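Local coordinates for DNA repair protein RAD2 (Saccharomyces cerevisiae, PDB 4Q0W), which cuts single-stranded DNA as an endonuclease essential for the incision step in excision repair of DNA damaged by UV light, bulky adducts or cross-links, at residues I189-D194 with I203-F208. Numbering follows the deposited sequence.
Sequences ITDDSD and IYKNMF. With CA (calcium ion), chain E; nucleotides of chain C.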
ATOM      1  N   ILE A 189     -11.194  27.358 -11.987  1.00 14.41           N
ATOM      2  CA  ILE A 189     -11.723  26.543 -10.914  1.00 17.45           C
ATOM      3  C   ILE A 189     -11.923  25.133 -11.456  1.00 17.15           C
ATOM      4  O   ILE A 189     -12.773  24.907 -12.331  1.00 15.94           O
ATOM      5  CB  ILE A 189     -13.049  27.140 -10.360  1.00 22.13           C
ATOM      6  CG1 ILE A 189     -12.777  28.461  -9.625  1.00 19.74           C
ATOM      7  CG2 ILE A 189     -13.726  26.164  -9.407  1.00 19.38           C
ATOM      8  CD1 ILE A 189     -14.048  29.333  -9.407  1.00 19.93           C
ATOM      9  N   THR A 190     -11.111  24.202 -10.966  1.00 17.21           N
ATOM     10  CA  THR A 190     -11.193  22.791 -11.362  1.00 17.36           C
ATOM     11  C   THR A 190     -10.472  21.962 -10.326  1.00 15.93           C
ATOM     12  O   THR A 190      -9.648  22.490  -9.572  1.00 20.01           O
ATOM     13  CB  THR A 190     -10.539  22.521 -12.746  1.00 19.24           C
ATOM     14  OG1 THR A 190     -10.791  21.161 -13.129  1.00 22.37           O
ATOM     15  CG2 THR A 190      -9.010  22.730 -12.689  1.00 14.10           C
ATOM     16  N   ASP A 191     -10.784  20.673 -10.256  1.00 16.04           N
ATOM     17  CA  ASP A 191     -10.010  19.777  -9.419  1.00 18.34           C
ATOM     18  C   ASP A 191      -9.200  18.790 -10.261  1.00 20.27           C
ATOM     19  O   ASP A 191      -8.500  17.922  -9.722  1.00 19.73           O
ATOM     20  CB  ASP A 191     -10.918  19.006  -8.466  1.00 24.30           C
ATOM     21  CG  ASP A 191     -11.680  19.916  -7.517  1.00 29.02           C
ATOM     22  OD1 ASP A 191     -11.217  21.053  -7.271  1.00 21.36           O
ATOM     23  OD2 ASP A 191     -12.746  19.483  -7.023  1.00 28.42           O
ATOM     24  N   ASP A 192      -9.302  18.918 -11.580  1.00 20.81           N
ATOM     25  CA  ASP A 192      -8.702  17.932 -12.476  1.00 19.26           C
ATOM     26  C   ASP A 192      -7.277  18.335 -12.862  1.00 16.21           C
ATOM     27  O   ASP A 192      -7.076  19.331 -13.555  1.00 17.01           O
ATOM     28  CB  ASP A 192      -9.564  17.751 -13.729  1.00 19.43           C
ATOM     29  CG  ASP A 192      -9.160  16.512 -14.541  1.00 33.73           C
ATOM     30  OD1 ASP A 192      -7.964  16.364 -14.856  1.00 20.43           O
ATOM     31  OD2 ASP A 192     -10.030  15.671 -14.844  1.00 34.44           O
ATOM     32  N   SER A 193      -6.301  17.543 -12.429  1.00 18.40           N
ATOM     33  CA  SER A 193      -4.886  17.857 -12.669  1.00 18.86           C
ATOM     34  C   SER A 193      -4.479  17.977 -14.138  1.00 19.16           C
ATOM     35  O   SER A 193      -3.423  18.536 -14.431  1.00 17.39           O
ATOM     36  CB  SER A 193      -3.975  16.847 -11.966  1.00 17.25           C
ATOM     37  OG  SER A 193      -4.293  15.509 -12.337  1.00 17.97           O
ATOM     38  N   ASP A 194      -5.298  17.476 -15.063  1.00 17.66           N
ATOM     39  CA  ASP A 194      -4.983  17.625 -16.493  1.00 17.46           C
ATOM     40  C   ASP A 194      -4.799  19.074 -16.919  1.00 18.85           C
ATOM     41  O   ASP A 194      -4.098  19.355 -17.897  1.00 17.31           O
ATOM     42  CB  ASP A 194      -6.086  17.014 -17.355  1.00 19.23           C
ATOM     43  CG  ASP A 194      -5.964  15.529 -17.456  1.00 26.62           C
ATOM     44  OD1 ASP A 194      -4.820  15.029 -17.409  1.00 27.83           O
ATOM     45  OD2 ASP A 194      -7.003  14.856 -17.571  1.00 29.23           O
ATOM     46  N   ILE A 203      -4.681  27.729 -10.734  1.00 21.11           N
ATOM     47  CA  ILE A 203      -5.713  26.724 -10.525  1.00 18.97           C
ATOM     48  C   ILE A 203      -6.268  26.833  -9.115  1.00 22.35           C
ATOM     49  O   ILE A 203      -5.496  26.909  -8.157  1.00 16.01           O
ATOM     50  CB  ILE A 203      -5.119  25.303 -10.705  1.00 18.15           C
ATOM     51  CG1 ILE A 203      -4.457  25.158 -12.083  1.00 18.97           C
ATOM     52  CG2 ILE A 203      -6.182  24.235 -10.464  1.00 13.81           C
ATOM     53  CD1 ILE A 203      -5.263  25.683 -13.241  1.00 18.72           C
ATOM     54  N   TYR A 204      -7.596  26.834  -8.982  1.00 17.72           N
ATOM     55  CA  TYR A 204      -8.213  26.825  -7.660  1.00 15.38           C
ATOM     56  C   TYR A 204      -8.933  25.507  -7.403  1.00 17.00           C
ATOM     57  O   TYR A 204      -9.978  25.220  -8.002  1.00 20.19           O
ATOM     58  CB  TYR A 204      -9.152  28.025  -7.486  1.00 21.09           C
ATOM     59  CG  TYR A 204      -8.445  29.366  -7.594  1.00 23.03           C
ATOM     60  CD1 TYR A 204      -8.090  29.885  -8.832  1.00 22.37           C
ATOM     61  CD2 TYR A 204      -8.133  30.111  -6.457  1.00 24.09           C
ATOM     62  CE1 TYR A 204      -7.444  31.107  -8.941  1.00 24.91           C
ATOM     63  CE2 TYR A 204      -7.485  31.336  -6.554  1.00 24.83           C
ATOM     64  CZ  TYR A 204      -7.148  31.826  -7.796  1.00 24.67           C
ATOM     65  OH  TYR A 204      -6.512  33.035  -7.912  1.00 28.71           O
ATOM     66  N   LYS A 205      -8.365  24.721  -6.495  1.00 11.68           N
ATOM     67  CA  LYS A 205      -8.814  23.361  -6.219  1.00 16.03           C
ATOM     68  C   LYS A 205      -9.603  23.314  -4.899  1.00 19.70           C
ATOM     69  O   LYS A 205      -9.316  24.089  -3.971  1.00 21.65           O
ATOM     70  CB  LYS A 205      -7.588  22.419  -6.137  1.00 17.42           C
ATOM     71  CG  LYS A 205      -7.928  21.002  -5.701  1.00 21.68           C
ATOM     72  CD  LYS A 205      -6.738  20.050  -5.652  1.00 24.62           C
ATOM     73  CE  LYS A 205      -7.159  18.759  -4.953  1.00 25.58           C
ATOM     74  NZ  LYS A 205      -6.101  17.699  -4.973  1.00 39.47           N
ATOM     75  N   ASN A 206     -10.588  22.415  -4.820  1.00 17.65           N
ATOM     76  CA  ASN A 206     -11.427  22.244  -3.620  1.00 22.73           C
ATOM     77  C   ASN A 206     -12.302  23.459  -3.341  1.00 25.17           C
ATOM     78  O   ASN A 206     -12.633  23.744  -2.192  1.00 21.49           O
ATOM     79  CB  ASN A 206     -10.584  21.901  -2.376  1.00 23.10           C
ATOM     80  CG  ASN A 206      -9.908  20.552  -2.483  1.00 30.37           C
ATOM     81  OD1 ASN A 206     -10.168  19.784  -3.410  1.00 33.29           O
ATOM     82  ND2 ASN A 206      -9.043  20.249  -1.527  1.00 32.71           N
ATOM     83  N   MET A 207     -12.661  24.174  -4.402  1.00 16.44           N
ATOM     84  CA  MET A 207     -13.515  25.354  -4.304  1.00 23.12           C
ATOM     85  C   MET A 207     -14.866  25.044  -3.641  1.00 28.42           C
ATOM     86  O   MET A 207     -15.420  25.878  -2.935  1.00 25.55           O
ATOM     87  CB  MET A 207     -13.747  25.932  -5.702  1.00 17.87           C
ATOM     88  CG  MET A 207     -14.630  27.170  -5.749  1.00 30.90           C
ATOM     89  SD  MET A 207     -13.755  28.648  -5.186  1.00 34.54           S
ATOM     90  CE  MET A 207     -15.155  29.715  -4.866  1.00 35.63           C
ATOM     91  N   PHE A 208     -15.397  23.846  -3.859  1.00 22.59           N
ATOM     92  CA  PHE A 208     -16.707  23.529  -3.301  1.00 29.06           C
ATOM     93  C   PHE A 208     -16.668  22.541  -2.136  1.00 39.28           C
ATOM     94  O   PHE A 208     -17.676  21.912  -1.805  1.00 35.32           O
ATOM     95  CB  PHE A 208     -17.681  23.137  -4.417  1.00 29.05           C
ATOM     96  CG  PHE A 208     -17.769  24.183  -5.488  1.00 26.45           C
ATOM     97  CD1 PHE A 208     -18.552  25.313  -5.306  1.00 22.52           C
ATOM     98  CD2 PHE A 208     -17.006  24.082  -6.635  1.00 19.72           C
ATOM     99  CE1 PHE A 208     -18.601  26.309  -6.267  1.00 19.74           C
ATOM    100  CE2 PHE A 208     -17.051  25.070  -7.607  1.00 16.76           C
ATOM    101  CZ  PHE A 208     -17.854  26.186  -7.420  1.00 23.91           C
TER
HETATM  102 CA    CA E1001      -9.364  15.325 -18.197  1.00 54.63          CA
ATOM    103  P    DA C   5      -7.825  13.888 -10.589  1.00 35.24           P
ATOM    104  OP1  DA C   5      -7.021  15.121 -10.854  1.00 25.11           O
ATOM    105  OP2  DA C   5      -7.320  12.557 -11.032  1.00 29.29           O
ATOM    106  O5'  DA C   5      -8.159  13.742  -9.023  1.00 32.65           O
ATOM    107  C5'  DA C   5      -8.862  14.813  -8.356  1.00 32.20           C
ATOM    108  C4'  DA C   5      -8.999  14.541  -6.872  1.00 31.49           C
ATOM    109  O4'  DA C   5      -9.981  13.496  -6.661  1.00 27.49           O
ATOM    110  C3'  DA C   5      -7.726  14.086  -6.160  1.00 33.83           C
ATOM    111  O3'  DA C   5      -7.635  14.816  -4.940  1.00 36.03           O
ATOM    112  C2'  DA C   5      -7.941  12.582  -5.937  1.00 31.77           C
ATOM    113  C1'  DA C   5      -9.462  12.491  -5.810  1.00 35.43           C
ATOM    114  N9   DA C   5     -10.097  11.251  -6.261  1.00 35.57           N
ATOM    115  C8   DA C   5      -9.917  10.604  -7.461  1.00 28.64           C
ATOM    116  N7   DA C   5     -10.656   9.523  -7.590  1.00 34.06           N
ATOM    117  C5   DA C   5     -11.380   9.462  -6.400  1.00 28.90           C
ATOM    118  C6   DA C   5     -12.339   8.546  -5.912  1.00 31.17           C
ATOM    119  N6   DA C   5     -12.753   7.476  -6.607  1.00 31.16           N
ATOM    120  N1   DA C   5     -12.862   8.779  -4.683  1.00 32.31           N
ATOM    121  C2   DA C   5     -12.454   9.853  -3.997  1.00 28.00           C
ATOM    122  N3   DA C   5     -11.557  10.779  -4.350  1.00 31.91           N
ATOM    123  C4   DA C   5     -11.051  10.522  -5.572  1.00 32.86           C
ATOM    124  P    DG C   4     -12.788  10.960 -14.510  1.00 42.81           P
ATOM    125  OP1  DG C   4     -12.192  11.347 -15.816  1.00 46.79           O
ATOM    126  OP2  DG C   4     -12.797   9.532 -14.088  1.00 44.67           O
ATOM    127  O5'  DG C   4     -12.092  11.799 -13.342  1.00 33.75           O
ATOM    128  C5'  DG C   4     -12.080  13.210 -13.383  1.00 35.68           C
ATOM    129  C4'  DG C   4     -11.438  13.694 -12.096  1.00 34.85           C
ATOM    130  O4'  DG C   4     -12.251  13.314 -10.952  1.00 31.51           O
ATOM    131  C3'  DG C   4     -10.042  13.128 -11.822  1.00 33.93           C
ATOM    132  O3'  DG C   4      -9.265  14.186 -11.260  1.00 31.15           O
ATOM    133  C2'  DG C   4     -10.284  11.975 -10.838  1.00 26.98           C
ATOM    134  C1'  DG C   4     -11.505  12.475 -10.065  1.00 32.46           C
ATOM    135  N9   DG C   4     -12.449  11.436  -9.657  1.00 35.88           N
ATOM    136  C8   DG C   4     -12.812  10.295 -10.341  1.00 36.21           C
ATOM    137  N7   DG C   4     -13.709   9.577  -9.716  1.00 32.71           N
ATOM    138  C5   DG C   4     -13.963  10.279  -8.549  1.00 32.18           C
ATOM    139  C6   DG C   4     -14.847   9.984  -7.488  1.00 29.43           C
ATOM    140  O6   DG C   4     -15.602   9.008  -7.374  1.00 33.67           O
ATOM    141  N1   DG C   4     -14.789  10.962  -6.492  1.00 29.82           N
ATOM    142  C2   DG C   4     -13.980  12.091  -6.534  1.00 39.84           C
ATOM    143  N2   DG C   4     -14.050  12.944  -5.489  1.00 32.03           N
ATOM    144  N3   DG C   4     -13.148  12.377  -7.537  1.00 31.31           N
ATOM    145  C4   DG C   4     -13.199  11.430  -8.504  1.00 35.08           C
ATOM    146  P    DT C   6      -6.446  14.523  -3.891  1.00 40.64           P
ATOM    147  OP1  DT C   6      -6.145  15.827  -3.247  1.00 38.78           O
ATOM    148  OP2  DT C   6      -5.383  13.760  -4.598  1.00 39.62           O
ATOM    149  O5'  DT C   6      -7.096  13.522  -2.812  1.00 36.57           O
ATOM    150  C5'  DT C   6      -8.260  13.877  -2.064  1.00 30.36           C
ATOM    151  C4'  DT C   6      -8.724  12.713  -1.199  1.00 38.79           C
ATOM    152  O4'  DT C   6      -9.251  11.626  -2.009  1.00 37.24           O
ATOM    153  C3'  DT C   6      -7.665  12.089  -0.285  1.00 40.32           C
ATOM    154  O3'  DT C   6      -8.176  12.226   1.045  1.00 50.87           O
ATOM    155  C2'  DT C   6      -7.528  10.634  -0.764  1.00 35.88           C
ATOM    156  C1'  DT C   6      -8.884  10.387  -1.424  1.00 36.30           C
ATOM    157  N1   DT C   6      -8.964   9.368  -2.529  1.00 33.99           N
ATOM    158  C2   DT C   6      -9.916   8.373  -2.429  1.00 29.08           C
ATOM    159  O2   DT C   6     -10.670   8.260  -1.478  1.00 34.96           O
ATOM    160  N3   DT C   6      -9.957   7.496  -3.479  1.00 29.65           N
ATOM    161  C4   DT C   6      -9.153   7.514  -4.608  1.00 35.88           C
ATOM    162  O4   DT C   6      -9.277   6.666  -5.496  1.00 34.50           O
ATOM    163  C5   DT C   6      -8.178   8.591  -4.661  1.00 36.92           C
ATOM    164  C7   DT C   6      -7.251   8.709  -5.844  1.00 34.20           C
ATOM    165  C6   DT C   6      -8.131   9.461  -3.635  1.00 29.41           C
TER
HETATM  166  O   HOH W   1     -12.126  23.489  -7.370  1.00 19.38           O
HETATM  167  O   HOH W   2     -14.387  21.479  -5.382  1.00 30.23           O
HETATM  168  O   HOH W   3      -9.992  13.588 -16.561  1.00 43.25           O
HETATM  169  O   HOH W   4     -11.586  14.941 -17.459  1.00 47.34           O
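I189 lies against the turn that follows strand 202-205, its CG2 branch set 3.7 Å from M207 CB and 3.9 Å from F208 CE2, where it meets the ring obliquely. A chi1 of -69° sets CG1 beside the backbone N and CG2 anti to it, which leaves CG1 for the looser touch on Y204 CB; L64 of helix 52-66 packs on I189, M207 and F208 alike. The backbones pair in parallel at I189 and Y204, and T190 N gives Y204 O a weak bond of 3.3 Å. The T190 methyl CG2 rests on I203 CG2, while its hydroxyl bonds to D29 and also accepts from D192 N in an ST turn.

D191 then ties down the turn. N206 N donates to its OD1 at 2.9 Å and nearly straight (168°), coming from above the carboxylate plane. Water 1 links OD1 with Y204 O and M207 N, and water 2 carries OD2 to F208 N, so the carboxylate holds three successive backbone amides, one directly and two through water.

Beyond D191 the chain reaches the metal. D194 OD2 binds calcium at 2.5 Å, E173 being another ligand, and D192 OD2 is contacted by two of the ion's waters. D192 OD1 offers its anti lone pair to D194 N, a capping bond at the turn that leads into the helix. An alanine in place of D192 would probably cost the two metal waters an acceptor and leave the D194 amide without its capping oxygen. S193 N and the extended K205 side chain, through NZ, grip the DNA backbone. Such acidic residues just past the C-terminal ends of parallel strands are characteristic of the PIN-like, Rossmann-type nuclease core of the XPG/RAD2 family, here in its I-domain.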